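Long-range contacts in membrane lipoprotein family protein (Aeropyrum pernix, PDB 4PEV), which binds adenosine in the crystal and probably serves as the nucleoside-binding lipoprotein of an ABC transporter: residues 170-175 with 372-377; 284-289 with 337-342. All blocks are in the same frame, centred on the assembly; numbering follows the deposited sequence.

Contact 1. Residues 170-175 with 372-377; sequences AADIAN and WISNDG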
ATOM      1  N   ALA C 170       0.020 -12.076   9.554  1.00 29.16           N
ATOM      2  CA  ALA C 170      -0.028 -11.374  10.816  1.00 28.20           C
ATOM      3  C   ALA C 170      -0.787 -12.200  11.837  1.00 29.13           C
ATOM      4  O   ALA C 170      -0.443 -12.220  13.005  1.00 30.59           O
ATOM      5  CB  ALA C 170      -0.678 -10.016  10.630  1.00 27.77           C
ATOM      6  N   ALA C 171      -1.827 -12.888  11.398  1.00 29.80           N
ATOM      7  CA  ALA C 171      -2.522 -13.805  12.287  1.00 31.27           C
ATOM      8  C   ALA C 171      -1.571 -14.879  12.770  1.00 30.79           C
ATOM      9  O   ALA C 171      -1.664 -15.326  13.907  1.00 32.27           O
ATOM     10  CB  ALA C 171      -3.716 -14.446  11.590  1.00 32.16           C
ATOM     11  N   ASP C 172      -0.659 -15.286  11.900  1.00 30.43           N
ATOM     12  CA  ASP C 172       0.259 -16.366  12.214  1.00 31.82           C
ATOM     13  C   ASP C 172       1.343 -15.911  13.154  1.00 30.44           C
ATOM     14  O   ASP C 172       1.712 -16.640  14.072  1.00 31.41           O
ATOM     15  CB  ASP C 172       0.899 -16.924  10.945  1.00 33.50           C
ATOM     16  CG  ASP C 172       1.864 -18.053  11.234  1.00 35.83           C
ATOM     17  OD1 ASP C 172       1.434 -19.118  11.766  1.00 35.92           O
ATOM     18  OD2 ASP C 172       3.065 -17.865  10.929  1.00 38.20           O
ATOM     19  N   ILE C 173       1.858 -14.711  12.923  1.00 29.59           N
ATOM     20  CA  ILE C 173       2.889 -14.149  13.785  1.00 28.16           C
ATOM     21  C   ILE C 173       2.323 -13.886  15.166  1.00 27.86           C
ATOM     22  O   ILE C 173       3.008 -14.080  16.160  1.00 28.55           O
ATOM     23  CB  ILE C 173       3.447 -12.843  13.218  1.00 28.31           C
ATOM     24  CG1 ILE C 173       4.220 -13.118  11.930  1.00 28.98           C
ATOM     25  CG2 ILE C 173       4.345 -12.151  14.237  1.00 28.52           C
ATOM     26  CD1 ILE C 173       4.693 -11.862  11.215  1.00 30.42           C
ATOM     27  N   ALA C 174       1.071 -13.455  15.228  1.00 27.78           N
ATOM     28  CA  ALA C 174       0.419 -13.179  16.501  1.00 28.63           C
ATOM     29  C   ALA C 174       0.142 -14.474  17.265  1.00 30.01           C
ATOM     30  O   ALA C 174       0.306 -14.548  18.482  1.00 31.58           O
ATOM     31  CB  ALA C 174      -0.872 -12.423  16.259  1.00 29.44           C
ATOM     32  N   ASN C 175      -0.290 -15.495  16.540  1.00 30.55           N
ATOM     33  CA  ASN C 175      -0.398 -16.836  17.090  1.00 31.34           C
ATOM     34  C   ASN C 175       0.913 -17.342  17.696  1.00 31.70           C
ATOM     35  O   ASN C 175       0.929 -17.849  18.822  1.00 31.76           O
ATOM     36  CB  ASN C 175      -0.843 -17.796  15.993  1.00 33.63           C
ATOM     37  CG  ASN C 175      -1.425 -19.077  16.537  1.00 34.16           C
ATOM     38  OD1 ASN C 175      -1.947 -19.102  17.653  1.00 34.61           O
ATOM     39  ND2 ASN C 175      -1.360 -20.145  15.745  1.00 32.53           N
ATOM     40  N   TRP C 372       9.621 -16.445  13.324  1.00 36.01           N
ATOM     41  CA  TRP C 372       8.267 -16.002  13.698  1.00 32.74           C
ATOM     42  C   TRP C 372       7.167 -16.221  12.673  1.00 32.48           C
ATOM     43  O   TRP C 372       6.026 -15.838  12.915  1.00 32.18           O
ATOM     44  CB  TRP C 372       8.292 -14.534  14.096  1.00 31.36           C
ATOM     45  CG  TRP C 372       9.084 -14.291  15.314  1.00 30.84           C
ATOM     46  CD1 TRP C 372      10.331 -13.784  15.371  1.00 30.73           C
ATOM     47  CD2 TRP C 372       8.688 -14.545  16.663  1.00 30.47           C
ATOM     48  NE1 TRP C 372      10.750 -13.693  16.674  1.00 30.14           N
ATOM     49  CE2 TRP C 372       9.758 -14.156  17.490  1.00 30.03           C
ATOM     50  CE3 TRP C 372       7.530 -15.057  17.254  1.00 31.87           C
ATOM     51  CZ2 TRP C 372       9.717 -14.267  18.887  1.00 30.90           C
ATOM     52  CZ3 TRP C 372       7.486 -15.178  18.643  1.00 32.83           C
ATOM     53  CH2 TRP C 372       8.578 -14.782  19.445  1.00 32.30           C
ATOM     54  N   ILE C 373       7.483 -16.835  11.543  1.00 32.15           N
ATOM     55  CA  ILE C 373       6.449 -17.196  10.584  1.00 32.50           C
ATOM     56  C   ILE C 373       6.528 -18.706  10.363  1.00 32.46           C
ATOM     57  O   ILE C 373       7.455 -19.193   9.748  1.00 31.87           O
ATOM     58  CB  ILE C 373       6.585 -16.411   9.250  1.00 32.62           C
ATOM     59  CG1 ILE C 373       6.797 -14.902   9.516  1.00 31.94           C
ATOM     60  CG2 ILE C 373       5.354 -16.627   8.369  1.00 32.95           C
ATOM     61  CD1 ILE C 373       6.681 -13.994   8.295  1.00 30.40           C
ATOM     62  N   SER C 374       5.550 -19.437  10.885  1.00 34.15           N
ATOM     63  CA  SER C 374       5.496 -20.896  10.740  1.00 35.67           C
ATOM     64  C   SER C 374       5.302 -21.317   9.279  1.00 38.43           C
ATOM     65  O   SER C 374       4.902 -20.502   8.428  1.00 39.77           O
ATOM     66  CB  SER C 374       4.351 -21.474  11.587  1.00 35.03           C
ATOM     67  OG  SER C 374       3.074 -21.195  11.012  1.00 33.82           O
ATOM     68  N   ASN C 375       5.578 -22.592   8.998  1.00 39.95           N
ATOM     69  CA  ASN C 375       5.381 -23.159   7.655  1.00 39.18           C
ATOM     70  C   ASN C 375       3.910 -23.245   7.267  1.00 39.16           C
ATOM     71  O   ASN C 375       3.585 -23.246   6.086  1.00 37.05           O
ATOM     72  CB  ASN C 375       6.029 -24.540   7.562  1.00 38.62           C
ATOM     73  CG  ASN C 375       7.543 -24.469   7.555  1.00 39.93           C
ATOM     74  OD1 ASN C 375       8.135 -23.474   7.139  1.00 41.47           O
ATOM     75  ND2 ASN C 375       8.181 -25.534   8.005  1.00 40.63           N
ATOM     76  N   ASP C 376       3.036 -23.338   8.272  1.00 40.93           N
ATOM     77  CA  ASP C 376       1.594 -23.288   8.072  1.00 42.01           C
ATOM     78  C   ASP C 376       1.179 -21.931   7.547  1.00 41.48           C
ATOM     79  O   ASP C 376       0.306 -21.848   6.689  1.00 40.36           O
ATOM     80  CB  ASP C 376       0.848 -23.559   9.380  1.00 45.56           C
ATOM     81  CG  ASP C 376       0.960 -25.006   9.837  1.00 49.31           C
ATOM     82  OD1 ASP C 376       0.874 -25.926   8.991  1.00 50.25           O
ATOM     83  OD2 ASP C 376       1.132 -25.221  11.058  1.00 53.24           O
ATOM     84  N   GLY C 377       1.795 -20.875   8.085  1.00 41.78           N
ATOM     85  CA  GLY C 377       1.632 -19.518   7.570  1.00 40.76           C
ATOM     86  C   GLY C 377       1.887 -19.445   6.072  1.00 41.35           C
ATOM     87  O   GLY C 377       1.047 -18.923   5.319  1.00 41.59           O
TER

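Contact 2. Residues 284-289 with 337-342; sequences SQEWYD and EIIRYF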
ATOM      1  N   SER C 284       8.966  -2.029  -0.160  1.00 28.45           N
ATOM      2  CA  SER C 284       9.546  -2.831   0.909  1.00 27.93           C
ATOM      3  C   SER C 284      10.206  -1.845   1.855  1.00 26.60           C
ATOM      4  O   SER C 284      11.152  -1.157   1.457  1.00 24.76           O
ATOM      5  CB  SER C 284      10.596  -3.835   0.395  1.00 27.71           C
ATOM      6  OG  SER C 284      11.741  -3.891   1.256  1.00 25.97           O
ATOM      7  N   GLN C 285       9.729  -1.812   3.095  1.00 25.71           N
ATOM      8  CA  GLN C 285      10.208  -0.848   4.077  1.00 27.13           C
ATOM      9  C   GLN C 285      11.032  -1.480   5.209  1.00 26.91           C
ATOM     10  O   GLN C 285      11.293  -0.826   6.217  1.00 25.39           O
ATOM     11  CB  GLN C 285       9.018  -0.072   4.641  1.00 27.44           C
ATOM     12  CG  GLN C 285       8.267   0.714   3.580  1.00 28.28           C
ATOM     13  CD  GLN C 285       6.987   1.324   4.109  1.00 28.86           C
ATOM     14  OE1 GLN C 285       6.037   0.622   4.436  1.00 30.02           O
ATOM     15  NE2 GLN C 285       6.956   2.634   4.193  1.00 29.79           N
ATOM     16  N   GLU C 286      11.459  -2.731   5.018  1.00 27.26           N
ATOM     17  CA  GLU C 286      12.162  -3.485   6.058  1.00 28.43           C
ATOM     18  C   GLU C 286      13.428  -2.763   6.477  1.00 28.12           C
ATOM     19  O   GLU C 286      13.792  -2.727   7.655  1.00 29.04           O
ATOM     20  CB  GLU C 286      12.497  -4.905   5.568  1.00 30.66           C
ATOM     21  CG  GLU C 286      11.300  -5.870   5.520  1.00 32.59           C
ATOM     22  CD  GLU C 286      10.539  -5.881   4.203  1.00 32.70           C
ATOM     23  OE1 GLU C 286      10.424  -4.824   3.552  1.00 34.48           O
ATOM     24  OE2 GLU C 286      10.027  -6.957   3.835  1.00 33.25           O
ATOM     25  N   TRP C 287      14.092  -2.176   5.493  1.00 27.56           N
ATOM     26  CA  TRP C 287      15.321  -1.410   5.709  1.00 27.15           C
ATOM     27  C   TRP C 287      15.202  -0.346   6.785  1.00 26.72           C
ATOM     28  O   TRP C 287      16.203   0.032   7.370  1.00 26.85           O
ATOM     29  CB  TRP C 287      15.769  -0.746   4.391  1.00 27.32           C
ATOM     30  CG  TRP C 287      14.814   0.275   3.903  1.00 26.96           C
ATOM     31  CD1 TRP C 287      13.811   0.089   3.022  1.00 25.88           C
ATOM     32  CD2 TRP C 287      14.748   1.644   4.317  1.00 27.64           C
ATOM     33  NE1 TRP C 287      13.122   1.255   2.851  1.00 26.79           N
ATOM     34  CE2 TRP C 287      13.681   2.228   3.631  1.00 26.47           C
ATOM     35  CE3 TRP C 287      15.510   2.437   5.200  1.00 29.44           C
ATOM     36  CZ2 TRP C 287      13.337   3.560   3.787  1.00 27.29           C
ATOM     37  CZ3 TRP C 287      15.174   3.760   5.362  1.00 28.72           C
ATOM     38  CH2 TRP C 287      14.090   4.313   4.656  1.00 28.69           C
ATOM     39  N   TYR C 288      13.999   0.163   7.030  1.00 28.22           N
ATOM     40  CA  TYR C 288      13.839   1.241   8.011  1.00 30.95           C
ATOM     41  C   TYR C 288      14.227   0.748   9.424  1.00 32.43           C
ATOM     42  O   TYR C 288      14.963   1.427  10.145  1.00 32.77           O
ATOM     43  CB  TYR C 288      12.425   1.854   7.948  1.00 29.95           C
ATOM     44  CG  TYR C 288      12.197   3.027   8.890  1.00 29.18           C
ATOM     45  CD1 TYR C 288      12.624   4.311   8.563  1.00 28.50           C
ATOM     46  CD2 TYR C 288      11.545   2.846  10.107  1.00 29.40           C
ATOM     47  CE1 TYR C 288      12.415   5.379   9.420  1.00 28.22           C
ATOM     48  CE2 TYR C 288      11.332   3.904  10.974  1.00 29.90           C
ATOM     49  CZ  TYR C 288      11.768   5.171  10.628  1.00 29.57           C
ATOM     50  OH  TYR C 288      11.547   6.215  11.505  1.00 30.28           O
ATOM     51  N   ASP C 289      13.744  -0.440   9.788  1.00 34.57           N
ATOM     52  CA  ASP C 289      14.238  -1.177  10.959  1.00 35.70           C
ATOM     53  C   ASP C 289      13.931  -2.651  10.772  1.00 36.20           C
ATOM     54  O   ASP C 289      12.789  -3.058  10.932  1.00 40.14           O
ATOM     55  CB  ASP C 289      13.624  -0.701  12.278  1.00 36.26           C
ATOM     56  CG  ASP C 289      14.047  -1.574  13.461  1.00 37.77           C
ATOM     57  OD1 ASP C 289      15.170  -2.135  13.468  1.00 41.50           O
ATOM     58  OD2 ASP C 289      13.247  -1.723  14.391  1.00 39.05           O
ATOM     59  N   GLU C 337      15.425 -10.167  -2.965  1.00 48.69           N
ATOM     60  CA  GLU C 337      15.987  -9.203  -3.901  1.00 50.81           C
ATOM     61  C   GLU C 337      15.313  -7.831  -3.781  1.00 46.02           C
ATOM     62  O   GLU C 337      15.986  -6.799  -3.827  1.00 46.48           O
ATOM     63  CB  GLU C 337      15.943  -9.746  -5.339  1.00 55.67           C
ATOM     64  CG  GLU C 337      14.689  -9.437  -6.137  1.00 63.05           C
ATOM     65  CD  GLU C 337      14.900  -9.632  -7.628  1.00 72.22           C
ATOM     66  OE1 GLU C 337      15.284 -10.754  -8.033  1.00 81.39           O
ATOM     67  OE2 GLU C 337      14.684  -8.663  -8.395  1.00 73.20           O
ATOM     68  N   ILE C 338      13.996  -7.838  -3.592  1.00 42.43           N
ATOM     69  CA  ILE C 338      13.206  -6.607  -3.462  1.00 40.40           C
ATOM     70  C   ILE C 338      13.656  -5.860  -2.187  1.00 36.78           C
ATOM     71  O   ILE C 338      13.807  -4.641  -2.189  1.00 34.24           O
ATOM     72  CB  ILE C 338      11.673  -6.867  -3.384  1.00 41.60           C
ATOM     73  CG1 ILE C 338      11.178  -7.931  -4.394  1.00 45.10           C
ATOM     74  CG2 ILE C 338      10.914  -5.568  -3.577  1.00 42.32           C
ATOM     75  CD1 ILE C 338      10.729  -7.430  -5.757  1.00 47.25           C
ATOM     76  N   ILE C 339      13.887  -6.615  -1.116  1.00 33.98           N
ATOM     77  CA  ILE C 339      14.354  -6.064   0.151  1.00 33.35           C
ATOM     78  C   ILE C 339      15.702  -5.381  -0.001  1.00 33.35           C
ATOM     79  O   ILE C 339      15.903  -4.277   0.510  1.00 29.06           O
ATOM     80  CB  ILE C 339      14.472  -7.161   1.234  1.00 33.42           C
ATOM     81  CG1 ILE C 339      13.086  -7.629   1.651  1.00 34.30           C
ATOM     82  CG2 ILE C 339      15.195  -6.653   2.475  1.00 32.81           C
ATOM     83  CD1 ILE C 339      13.090  -8.928   2.420  1.00 35.52           C
ATOM     84  N   ARG C 340      16.617  -6.049  -0.703  1.00 35.38           N
ATOM     85  CA  ARG C 340      17.958  -5.520  -0.902  1.00 36.95           C
ATOM     86  C   ARG C 340      17.908  -4.315  -1.845  1.00 34.93           C
ATOM     87  O   ARG C 340      18.632  -3.356  -1.647  1.00 33.82           O
ATOM     88  CB  ARG C 340      18.902  -6.605  -1.443  1.00 40.86           C
ATOM     89  CG  ARG C 340      20.375  -6.186  -1.480  1.00 45.31           C
ATOM     90  CD  ARG C 340      21.329  -7.298  -1.928  1.00 48.20           C
ATOM     91  NE  ARG C 340      20.638  -8.454  -2.519  1.00 51.57           N
ATOM     92  CZ  ARG C 340      20.561  -9.678  -1.977  1.00 55.67           C
ATOM     93  NH1 ARG C 340      21.148  -9.955  -0.811  1.00 55.86           N
ATOM     94  NH2 ARG C 340      19.895 -10.649  -2.614  1.00 55.85           N
ATOM     95  N   TYR C 341      17.042  -4.352  -2.850  1.00 32.82           N
ATOM     96  CA  TYR C 341      16.938  -3.249  -3.812  1.00 33.44           C
ATOM     97  C   TYR C 341      16.594  -1.905  -3.177  1.00 32.07           C
ATOM     98  O   TYR C 341      17.202  -0.871  -3.496  1.00 29.67           O
ATOM     99  CB  TYR C 341      15.889  -3.589  -4.853  1.00 34.63           C
ATOM    100  CG  TYR C 341      15.529  -2.466  -5.784  1.00 36.79           C
ATOM    101  CD1 TYR C 341      16.335  -2.149  -6.874  1.00 39.61           C
ATOM    102  CD2 TYR C 341      14.350  -1.751  -5.607  1.00 38.49           C
ATOM    103  CE1 TYR C 341      15.984  -1.133  -7.753  1.00 41.17           C
ATOM    104  CE2 TYR C 341      13.983  -0.745  -6.478  1.00 39.57           C
ATOM    105  CZ  TYR C 341      14.802  -0.432  -7.544  1.00 41.21           C
ATOM    106  OH  TYR C 341      14.424   0.576  -8.400  1.00 42.33           O
ATOM    107  N   PHE C 342      15.606  -1.926  -2.283  1.00 31.53           N
ATOM    108  CA  PHE C 342      15.173  -0.713  -1.597  1.00 29.39           C
ATOM    109  C   PHE C 342      16.145  -0.345  -0.537  1.00 29.63           C
ATOM    110  O   PHE C 342      16.298   0.824  -0.236  1.00 30.41           O
ATOM    111  CB  PHE C 342      13.780  -0.876  -1.008  1.00 28.85           C
ATOM    112  CG  PHE C 342      12.716  -0.825  -2.040  1.00 27.41           C
ATOM    113  CD1 PHE C 342      12.348   0.387  -2.588  1.00 26.86           C
ATOM    114  CD2 PHE C 342      12.137  -1.989  -2.514  1.00 27.27           C
ATOM    115  CE1 PHE C 342      11.391   0.443  -3.578  1.00 27.56           C
ATOM    116  CE2 PHE C 342      11.169  -1.947  -3.500  1.00 27.82           C
ATOM    117  CZ  PHE C 342      10.794  -0.725  -4.034  1.00 28.05           C
TER
HETATM  118  O   HOH W   1      13.994  -3.140   2.448  1.00 15.59           O

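Contact 1. Residues 170-175 with 372-377
The two backbones come nearest at Ile173 and Ile373, with CA atoms 5.7 Å apart, and again at Asp172 and Gly377. Residues 170-175 lie within helix 159-181. Residues 372-377 form the turn from the end of helix 358-372 into helix 375-389. Asp172 carries the polar part of the contact. Its CG is anti to the backbone N (chi1 180°), which carries CG out from the helix toward Ser374. Each oxygen then takes one bond from that residue. Ser374 OG donates to Asp172 OD1 at 2.8 Å, on the syn side and 26° out of the carboxylate plane. Ser374 N donates to the syn lone pair of Asp172 OD2 at 2.9 Å, a bent bond. Ser374 is the N-cap of helix 375-389, and its OG accepts from Gly377 N at 3.2 Å. The hydroxyl is therefore both donor and acceptor, and Asp172 holds the cap from outside the helix. The start of helix 375-389 would probably also ease the negative charge of Asp172. The contact lies in the lobe of the periplasmic-binding-protein fold that is built on the mixed sheet. Ile173 also touches Val250 and Phe277 on two strands of that sheet. An alanine at Asp172 would probably leave the N-H and hydroxyl of Ser374 without this acceptor, and the cap less firmly fixed. Beside the carboxylate, Ile173 and Ile373 cross obliquely, CG1 to CG1 at 4.0 Å. Ile173 CG1 also lies 3.4 Å from Trp372 O, a carbonyl that accepts from Asn176 ND2 one turn further along helix 159-181. Ile373 CG2 sits 3.7 Å from Asp172 OD2.

Contact 2. Residues 284-289 with 337-342
Phe342 packs against Ser284 and Trp287, joining helix 336-348 to the loop after strand 277-282. In this periplasmic-binding-protein fold that strand ends at Asp282, which binds adenosine. The Phe342 side chain starts with CB, 3.6 Å from Ser284 O and near Trp287 CD1. CG is anti to the carbonyl carbon (chi1 -75°), which starts the ring off beside Ser284. CG still lies close to Ser284 O. Next along the ring, CD2 meets Ser284 CB at 3.8 Å. CE2 lies 4.0 Å from Ser284 N, which sits over one face of the ring toward the rim. Tyr341 CD2 is over the centre of the opposite face, and Ile338 CG2 is in plane at the edge. Beyond the two segments, the Phe342 side chain touches Met72 of helix 69-84.

The other half of the contact is more polar. Ile339 CG1 approaches Glu286 OE2 at 3.8 Å, and the two side chains cross at about a right angle. The Glu286 carboxylate is well occupied. OE1 accepts from Ser284 OG at 2.8 Å, from above the carboxylate plane, and is also bonded to Ser296. OE2 has a salt bridge to Arg369 and a hydrogen bond with Ser334. Ser284 OG thus gives its proton to Glu286, and its oxygen also accepts from a water. The same water, in plane at the edge of the Trp287 ring, accepts from Trp287 N and donates to Ile339 O at 2.9 Å.

In the fold
Contact 1 and contact 2 do not touch: their centres are 21 Å apart and their nearest atoms about 9 Å. Two elements run between them. Helix 358-372 ends at Trp372 in contact 1, and one turn earlier its Arg369 pairs with Glu286 of contact 2. Strand 277-282 has Phe277 against Ile173 and Trp372 at one end and leads at the other into Ser284. Contact 2 is the one near the ligand. The side chain of Phe342 is about 8 Å from that of Asp282, about 10 Å from that of Lys299 and about 13 Å from the adenosine. Contact 1 lies away from the adenosine-binding residues.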